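Local coordinates for protein mosquitocidal toxin (Lysinibacillus sphaericus, PDB 2VSE) that probably acts as an ADP-ribosyltransferase toxin that kills mosquitoes, its catalytic domain being joined to four ricin-B-like lectin domains, at residues A[208-213]-A[261-266]. Residues are numbered along the deposited sequence; the frame is centred on the assembly and turned at random.
Sequences DVSGPS and NNNSLN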
loop_
_atom_site.group_PDB
_atom_site.type_symbol
_atom_site.label_atom_id
_atom_site.label_comp_id
_atom_site.label_asym_id
_atom_site.label_seq_id
_atom_site.Cartn_x
_atom_site.Cartn_y
_atom_site.Cartn_z
ATOM N N ASP A 208 20.009 14.994 6.768
ATOM C CA ASP A 208 19.917 14.784 8.208
ATOM C C ASP A 208 20.193 13.326 8.556
ATOM O O ASP A 208 20.201 12.960 9.729
ATOM C CB ASP A 208 18.540 15.186 8.740
ATOM C CG ASP A 208 18.217 16.658 8.527
ATOM O OD1 ASP A 208 19.144 17.509 8.497
ATOM O OD2 ASP A 208 17.013 16.968 8.401
ATOM N N VAL A 209 20.391 12.490 7.540
ATOM C CA VAL A 209 20.793 11.101 7.758
ATOM C C VAL A 209 22.208 11.113 8.315
ATOM O O VAL A 209 23.108 11.791 7.777
ATOM C CB VAL A 209 20.740 10.230 6.467
ATOM C CG1 VAL A 209 21.323 8.835 6.721
ATOM C CG2 VAL A 209 19.319 10.124 5.934
ATOM N N SER A 210 22.381 10.378 9.408
ATOM C CA SER A 210 23.656 10.282 10.096
ATOM C C SER A 210 24.088 8.825 10.256
ATOM O O SER A 210 23.285 7.897 10.143
ATOM C CB SER A 210 23.557 10.950 11.475
ATOM O OG SER A 210 22.371 10.526 12.145
ATOM N N GLY A 211 25.372 8.641 10.527
ATOM C CA GLY A 211 25.934 7.322 10.768
ATOM C C GLY A 211 27.378 7.494 11.175
ATOM O O GLY A 211 27.806 8.614 11.456
ATOM N N PRO A 212 28.147 6.397 11.194
ATOM C CA PRO A 212 29.536 6.539 11.614
ATOM C C PRO A 212 30.371 7.287 10.584
ATOM O O PRO A 212 30.100 7.224 9.381
ATOM C CB PRO A 212 30.020 5.090 11.752
ATOM C CG PRO A 212 28.763 4.240 11.710
ATOM C CD PRO A 212 27.819 5.006 10.849
ATOM N N SER A 213 31.368 8.002 11.091
ATOM C CA SER A 213 32.375 8.696 10.302
ATOM C C SER A 213 33.103 7.747 9.362
ATOM O O SER A 213 33.165 6.534 9.617
ATOM C CB SER A 213 33.397 9.311 11.262
ATOM O OG SER A 213 33.629 8.425 12.356
ATOM N N ASN A 261 27.587 4.872 17.154
ATOM C CA ASN A 261 28.470 5.810 16.472
ATOM C C ASN A 261 27.712 6.545 15.367
ATOM O O ASN A 261 27.333 5.937 14.364
ATOM C CB ASN A 261 29.665 5.051 15.893
ATOM C CG ASN A 261 30.742 5.965 15.363
ATOM O OD1 ASN A 261 30.557 7.177 15.256
ATOM N ND2 ASN A 261 31.881 5.380 15.017
ATOM N N ASN A 262 27.503 7.849 15.558
ATOM C CA ASN A 262 26.629 8.641 14.686
ATOM C C ASN A 262 27.116 10.085 14.460
ATOM O O ASN A 262 28.284 10.412 14.692
ATOM C CB ASN A 262 25.190 8.653 15.247
ATOM C CG ASN A 262 24.288 7.543 14.663
ATOM O OD1 ASN A 262 24.751 6.548 14.097
ATOM N ND2 ASN A 262 22.984 7.724 14.820
ATOM N N ASN A 263 26.197 10.923 13.971
ATOM C CA ASN A 263 26.371 12.379 13.823
ATOM C C ASN A 263 27.784 12.768 13.368
ATOM O O ASN A 263 28.494 13.555 14.038
ATOM C CB ASN A 263 25.966 13.098 15.130
ATOM C CG ASN A 263 24.614 12.603 15.701
ATOM O OD1 ASN A 263 24.414 12.595 16.921
ATOM N ND2 ASN A 263 23.693 12.183 14.815
ATOM N N SER A 264 28.197 12.214 12.226
ATOM C CA SER A 264 29.619 12.275 11.859
ATOM C C SER A 264 29.919 13.047 10.583
ATOM O O SER A 264 31.047 13.042 10.075
ATOM C CB SER A 264 30.234 10.874 11.831
ATOM O OG SER A 264 30.974 10.625 13.024
ATOM N N LEU A 265 28.910 13.739 10.083
ATOM C CA LEU A 265 29.106 14.597 8.935
ATOM C C LEU A 265 28.469 15.954 9.211
ATOM O O LEU A 265 29.166 16.908 9.595
ATOM C CB LEU A 265 28.578 13.925 7.633
ATOM C CG LEU A 265 29.427 12.769 7.041
ATOM C CD1 LEU A 265 29.105 12.481 5.585
ATOM C CD2 LEU A 265 30.977 13.001 7.203
ATOM N N ASN A 266 27.141 16.005 9.075
ATOM C CA ASN A 266 26.374 17.255 9.000
ATOM C C ASN A 266 26.877 18.130 7.845
ATOM O O ASN A 266 27.114 19.339 7.989
ATOM C CB ASN A 266 26.377 18.009 10.337
ATOM C CG ASN A 266 25.020 18.600 10.670
ATOM O OD1 ASN A 266 24.813 19.807 10.567
ATOM N ND2 ASN A 266 24.081 17.744 11.065
#
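Two irregular loops meet here at what is probably the edge of the ADP-ribosyltransferase domain: 261-266, from the loop between strands 252-253 and 271-277, passes 208-213 at nearly a right angle. The CA atoms nearest each other are those of Gly-211 and Asn-262, 4.2 Å apart. Most of the contact is van der Waals and carbonyl packing. The Gly-211 carbonyl O receives a CA-H...O contact from CA of Asn-262 (3.4 Å) and also touches CB of Ser-264. CG of Pro-212 lies 3.5 Å from the backbone O of Asn-261. With its own CG anti to the backbone N (chi1 -171°), Asn-261 lays the flat face of its amide over CB of Pro-212. Ser-264 CB points at the 208-213 loop and lies 3.2 Å from N of Ser-213, while OG of Ser-264 bonds to O of Asn-262 (3.2 Å), approaching from above the carbonyl plane. CB of Ser-210 is 3.6 Å and OG of Ser-210 3.4 Å from ND2 of Asn-263. Tyr-184 OH, from strand 180-187, bonds to O of Ser-210. Asp-208 OD1 pairs with Lys-362 NZ of strand 358-362, so the loop also reaches the ricin-B-like region. The arrangement is surface loop-on-loop packing, probably near the junction of an enzyme domain and a beta-trefoil lectin.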